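Local coordinates for glutathione peroxidase-like peroxiredoxin HYR1 (Saccharomyces cerevisiae, PDB 3CMI), which reduces hydroperoxides at the expense of thioredoxin and relays hydroperoxide stress by oxidising the transcription activator YAP1, at residues A[50-58]-A[95-103]. Numbering follows the deposited sequence.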
ATOM      1  N   TYR A  50      11.265   0.377   6.752  1.00 38.79           N
ATOM      2  CA  TYR A  50      10.485   1.539   7.173  1.00 38.84           C
ATOM      3  C   TYR A  50      11.196   2.856   6.872  1.00 38.81           C
ATOM      4  O   TYR A  50      10.551   3.855   6.552  1.00 38.81           O
ATOM      5  CB  TYR A  50      10.145   1.450   8.664  1.00 39.10           C
ATOM      6  CG  TYR A  50       9.338   0.224   9.026  1.00 39.29           C
ATOM      7  CD1 TYR A  50       9.949  -0.884   9.603  1.00 39.61           C
ATOM      8  CD2 TYR A  50       7.967   0.171   8.786  1.00 39.29           C
ATOM      9  CE1 TYR A  50       9.219  -2.020   9.931  1.00 39.77           C
ATOM     10  CE2 TYR A  50       7.227  -0.959   9.113  1.00 39.64           C
ATOM     11  CZ  TYR A  50       7.860  -2.051   9.684  1.00 39.54           C
ATOM     12  OH  TYR A  50       7.143  -3.175  10.014  1.00 39.65           O
ATOM     13  N   LYS A  51      12.524   2.852   6.978  1.00 38.66           N
ATOM     14  CA  LYS A  51      13.321   4.030   6.657  1.00 38.59           C
ATOM     15  C   LYS A  51      13.183   4.415   5.182  1.00 38.48           C
ATOM     16  O   LYS A  51      13.015   5.592   4.863  1.00 38.52           O
ATOM     17  CB  LYS A  51      14.792   3.817   7.025  1.00 38.64           C
ATOM     18  CG  LYS A  51      15.101   3.996   8.505  1.00 38.63           C
ATOM     19  CD  LYS A  51      16.592   4.208   8.735  1.00 38.57           C
ATOM     20  CE  LYS A  51      16.907   4.332  10.218  1.00 38.89           C
ATOM     21  NZ  LYS A  51      18.319   4.745  10.468  1.00 38.79           N
ATOM     22  N   GLU A  52      13.243   3.418   4.297  1.00 38.27           N
ATOM     23  CA  GLU A  52      13.100   3.647   2.858  1.00 38.10           C
ATOM     24  C   GLU A  52      11.706   4.161   2.482  1.00 38.05           C
ATOM     25  O   GLU A  52      11.578   5.046   1.635  1.00 38.30           O
ATOM     26  CB  GLU A  52      13.455   2.391   2.049  1.00 38.11           C
ATOM     27  CG  GLU A  52      14.955   2.170   1.865  1.00 38.11           C
ATOM     28  CD  GLU A  52      15.306   1.387   0.599  1.00 38.67           C
ATOM     29  OE1 GLU A  52      16.212   0.524   0.662  1.00 38.60           O
ATOM     30  OE2 GLU A  52      14.690   1.639  -0.463  1.00 38.07           O
ATOM     31  N   LEU A  53      10.672   3.606   3.117  1.00 37.75           N
ATOM     32  CA  LEU A  53       9.296   4.046   2.896  1.00 37.35           C
ATOM     33  C   LEU A  53       9.095   5.482   3.356  1.00 37.40           C
ATOM     34  O   LEU A  53       8.502   6.290   2.639  1.00 37.50           O
ATOM     35  CB  LEU A  53       8.306   3.125   3.614  1.00 37.39           C
ATOM     36  CG  LEU A  53       8.123   1.716   3.045  1.00 36.68           C
ATOM     37  CD1 LEU A  53       7.452   0.827   4.075  1.00 36.08           C
ATOM     38  CD2 LEU A  53       7.342   1.736   1.732  1.00 35.26           C
ATOM     39  N   GLU A  54       9.593   5.787   4.553  1.00 37.31           N
ATOM     40  CA  GLU A  54       9.522   7.132   5.124  1.00 37.04           C
ATOM     41  C   GLU A  54      10.232   8.160   4.241  1.00 37.12           C
ATOM     42  O   GLU A  54       9.734   9.275   4.063  1.00 37.09           O
ATOM     43  CB  GLU A  54      10.090   7.138   6.547  1.00 36.93           C
ATOM     44  CG  GLU A  54      10.001   8.481   7.298  1.00 36.78           C
ATOM     45  CD  GLU A  54       8.574   8.968   7.546  1.00 36.67           C
ATOM     46  OE1 GLU A  54       8.426  10.123   7.983  1.00 37.52           O
ATOM     47  OE2 GLU A  54       7.603   8.217   7.310  1.00 35.99           O
ATOM     48  N   ALA A  55      11.379   7.773   3.678  1.00 37.00           N
ATOM     49  CA  ALA A  55      12.126   8.630   2.764  1.00 37.03           C
ATOM     50  C   ALA A  55      11.313   8.932   1.503  1.00 37.11           C
ATOM     51  O   ALA A  55      11.287  10.066   1.035  1.00 37.27           O
ATOM     52  CB  ALA A  55      13.480   8.001   2.406  1.00 36.90           C
ATOM     53  N   LEU A  56      10.648   7.910   0.966  1.00 37.21           N
ATOM     54  CA  LEU A  56       9.767   8.068  -0.190  1.00 37.00           C
ATOM     55  C   LEU A  56       8.640   9.045   0.129  1.00 37.10           C
ATOM     56  O   LEU A  56       8.362   9.968  -0.644  1.00 37.25           O
ATOM     57  CB  LEU A  56       9.181   6.709  -0.588  1.00 36.97           C
ATOM     58  CG  LEU A  56       8.602   6.514  -1.991  1.00 37.00           C
ATOM     59  CD1 LEU A  56       9.704   6.561  -3.053  1.00 35.92           C
ATOM     60  CD2 LEU A  56       7.847   5.190  -2.051  1.00 36.52           C
ATOM     61  N   TYR A  57       8.016   8.847   1.288  1.00 36.99           N
ATOM     62  CA  TYR A  57       6.910   9.681   1.738  1.00 36.93           C
ATOM     63  C   TYR A  57       7.341  11.128   1.931  1.00 36.82           C
ATOM     64  O   TYR A  57       6.695  12.038   1.415  1.00 36.83           O
ATOM     65  CB  TYR A  57       6.311   9.118   3.031  1.00 36.80           C
ATOM     66  CG  TYR A  57       5.144   9.904   3.590  1.00 37.41           C
ATOM     67  CD1 TYR A  57       3.949  10.031   2.873  1.00 37.49           C
ATOM     68  CD2 TYR A  57       5.221  10.497   4.853  1.00 37.31           C
ATOM     69  CE1 TYR A  57       2.870  10.741   3.394  1.00 36.04           C
ATOM     70  CE2 TYR A  57       4.150  11.214   5.376  1.00 36.65           C
ATOM     71  CZ  TYR A  57       2.982  11.334   4.642  1.00 36.77           C
ATOM     72  OH  TYR A  57       1.918  12.039   5.165  1.00 37.13           O
ATOM     73  N   LYS A  58       8.428  11.336   2.672  1.00 36.69           N
ATOM     74  CA  LYS A  58       8.978  12.677   2.885  1.00 36.72           C
ATOM     75  C   LYS A  58       9.270  13.378   1.557  1.00 36.30           C
ATOM     76  O   LYS A  58       8.960  14.558   1.376  1.00 36.16           O
ATOM     77  CB  LYS A  58      10.254  12.612   3.728  1.00 36.93           C
ATOM     78  CG  LYS A  58      10.025  12.223   5.177  1.00 38.39           C
ATOM     79  CD  LYS A  58      11.271  12.486   6.008  1.00 40.73           C
ATOM     80  CE  LYS A  58      11.052  12.132   7.474  1.00 42.39           C
ATOM     81  NZ  LYS A  58       9.955  12.927   8.113  1.00 43.99           N
ATOM     82  N   GLY A  95       7.592   4.255  13.645  1.00 42.60           N
ATOM     83  CA  GLY A  95       8.533   5.371  13.505  1.00 42.79           C
ATOM     84  C   GLY A  95       8.417   6.113  12.184  1.00 42.54           C
ATOM     85  O   GLY A  95       9.346   6.812  11.769  1.00 42.82           O
ATOM     86  N   VAL A  96       7.269   5.959  11.530  1.00 42.22           N
ATOM     87  CA  VAL A  96       6.988   6.607  10.249  1.00 41.78           C
ATOM     88  C   VAL A  96       5.930   7.700  10.441  1.00 41.59           C
ATOM     89  O   VAL A  96       5.320   7.792  11.512  1.00 41.59           O
ATOM     90  CB  VAL A  96       6.526   5.577   9.181  1.00 41.73           C
ATOM     91  CG1 VAL A  96       7.611   4.531   8.932  1.00 41.48           C
ATOM     92  CG2 VAL A  96       5.216   4.903   9.590  1.00 41.76           C
ATOM     93  N   THR A  97       5.719   8.527   9.419  1.00 41.13           N
ATOM     94  CA  THR A  97       4.746   9.624   9.523  1.00 40.89           C
ATOM     95  C   THR A  97       3.574   9.511   8.541  1.00 40.52           C
ATOM     96  O   THR A  97       2.696  10.375   8.514  1.00 40.77           O
ATOM     97  CB  THR A  97       5.402  11.013   9.364  1.00 40.95           C
ATOM     98  OG1 THR A  97       6.034  11.098   8.084  1.00 41.22           O
ATOM     99  CG2 THR A  97       6.431  11.275  10.470  1.00 40.91           C
ATOM    100  N   PHE A  98       3.563   8.458   7.732  1.00 39.76           N
ATOM    101  CA  PHE A  98       2.459   8.227   6.808  1.00 39.33           C
ATOM    102  C   PHE A  98       1.383   7.366   7.474  1.00 39.14           C
ATOM    103  O   PHE A  98       1.669   6.707   8.474  1.00 39.32           O
ATOM    104  CB  PHE A  98       2.959   7.605   5.494  1.00 38.98           C
ATOM    105  CG  PHE A  98       3.756   6.341   5.669  1.00 38.82           C
ATOM    106  CD1 PHE A  98       3.120   5.110   5.841  1.00 38.04           C
ATOM    107  CD2 PHE A  98       5.146   6.373   5.618  1.00 37.72           C
ATOM    108  CE1 PHE A  98       3.860   3.938   5.983  1.00 37.73           C
ATOM    109  CE2 PHE A  98       5.891   5.207   5.760  1.00 37.70           C
ATOM    110  CZ  PHE A  98       5.247   3.986   5.944  1.00 37.59           C
ATOM    111  N   PRO A  99       0.143   7.376   6.939  1.00 39.04           N
ATOM    112  CA  PRO A  99      -0.952   6.645   7.601  1.00 38.87           C
ATOM    113  C   PRO A  99      -0.695   5.151   7.814  1.00 38.27           C
ATOM    114  O   PRO A  99      -0.397   4.421   6.866  1.00 37.91           O
ATOM    115  CB  PRO A  99      -2.142   6.861   6.657  1.00 38.93           C
ATOM    116  CG  PRO A  99      -1.823   8.133   5.953  1.00 39.70           C
ATOM    117  CD  PRO A  99      -0.338   8.076   5.733  1.00 38.96           C
ATOM    118  N   ILE A 100      -0.806   4.730   9.073  1.00 37.82           N
ATOM    119  CA  ILE A 100      -0.743   3.325   9.469  1.00 37.42           C
ATOM    120  C   ILE A 100      -2.138   2.893   9.917  1.00 37.28           C
ATOM    121  O   ILE A 100      -2.823   3.618  10.637  1.00 37.53           O
ATOM    122  CB  ILE A 100       0.306   3.093  10.600  1.00 37.34           C
ATOM    123  CG1 ILE A 100       1.724   3.467  10.128  1.00 37.22           C
ATOM    124  CG2 ILE A 100       0.246   1.663  11.153  1.00 37.34           C
ATOM    125  CD1 ILE A 100       2.325   2.561   9.043  1.00 37.14           C
ATOM    126  N   MET A 101      -2.561   1.715   9.474  1.00 37.42           N
ATOM    127  CA  MET A 101      -3.916   1.238   9.732  1.00 36.96           C
ATOM    128  C   MET A 101      -3.925   0.212  10.859  1.00 36.85           C
ATOM    129  O   MET A 101      -2.866  -0.177  11.350  1.00 36.68           O
ATOM    130  CB  MET A 101      -4.506   0.627   8.455  1.00 37.32           C
ATOM    131  CG  MET A 101      -4.486   1.540   7.228  1.00 36.69           C
ATOM    132  SD  MET A 101      -5.704   2.874   7.284  1.00 38.56           S
ATOM    133  CE  MET A 101      -4.674   4.253   7.770  1.00 38.34           C
ATOM    134  N   LYS A 102      -5.126  -0.204  11.272  1.00 36.43           N
ATOM    135  CA  LYS A 102      -5.303  -1.341  12.175  1.00 36.27           C
ATOM    136  C   LYS A 102      -4.750  -2.624  11.531  1.00 36.17           C
ATOM    137  O   LYS A 102      -4.826  -2.798  10.306  1.00 36.02           O
ATOM    138  CB  LYS A 102      -6.794  -1.518  12.513  1.00 36.19           C
ATOM    139  CG  LYS A 102      -7.111  -2.572  13.574  1.00 36.24           C
ATOM    140  CD  LYS A 102      -8.625  -2.753  13.748  1.00 36.19           C
ATOM    141  CE  LYS A 102      -8.963  -3.956  14.632  1.00 36.24           C
ATOM    142  NZ  LYS A 102     -10.397  -4.375  14.503  1.00 35.70           N
ATOM    143  N   LYS A 103      -4.197  -3.509  12.364  1.00 36.14           N
ATOM    144  CA  LYS A 103      -3.688  -4.808  11.914  1.00 36.39           C
ATOM    145  C   LYS A 103      -4.777  -5.619  11.204  1.00 36.08           C
ATOM    146  O   LYS A 103      -5.918  -5.681  11.661  1.00 35.88           O
ATOM    147  CB  LYS A 103      -3.107  -5.604  13.092  1.00 36.41           C
ATOM    148  CG  LYS A 103      -2.430  -6.925  12.694  1.00 36.96           C
ATOM    149  CD  LYS A 103      -2.035  -7.764  13.913  1.00 37.20           C
ATOM    150  CE  LYS A 103      -3.206  -8.566  14.484  1.00 38.46           C
ATOM    151  NZ  LYS A 103      -3.620  -9.700  13.600  1.00 39.58           N
TER
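Glu54 and Thr97 show how a single carboxylate can tie an irregular chain to a helix. The two oxygens of Glu54 divide the work: OE1 accepts the hydroxyl of Thr97, OG1 to OE1 2.6 Å, through the lone pair on the side of the other oxygen, while OE2 takes the backbone N of Thr97 at 2.8 Å in a nearly straight bond (163°) that comes from above the carboxylate plane. With its CG anti to the backbone N (chi1 -177°) and a bend at chi2, the glutamate brings its end over to the loop. One helical turn on, Lys58 forms a salt bridge with Glu54, its NZ making a weak hydrogen bond to OE1 at 3.2 Å, so OE1 has a strong and a weak partner, and the lysine probably helps to stabilise the carboxylate charge.

Beside this polar grip, Tyr57 receives Phe98. The CB of Phe98 sits almost exactly on the normal of the tyrosine ring, 3.5 Å from its centroid, in a CH-pi contact, and the phenylalanine ring turns its edge to that same ring in a T-shaped pair with planes at 73°. Thr97 OG1 lies in the plane of the Tyr57 ring, at its edge, 3.3 Å from CE2. CG of Phe98 stands between its backbone N and carbonyl carbon, a setting that carries the ring to the helix, where CE2 meets CB of Leu53 at 3.8 Å; the Phe98 side chain also touches Ile67 of strand 65-72. One turn earlier in the helix than Glu54, CG1 of Val96 rests near CB of Tyr50, whose ring packs edge-to-face with Phe135.

Pro99 and Met101 make backbone hydrogen bonds to Gly69, tying the loop to strand 65-72 as well. The contact thus joins helix 47-60, which follows the active-site Cys44, to the connection after strand 65-72, within the thioredoxin-like fold of the glutathione peroxidase family.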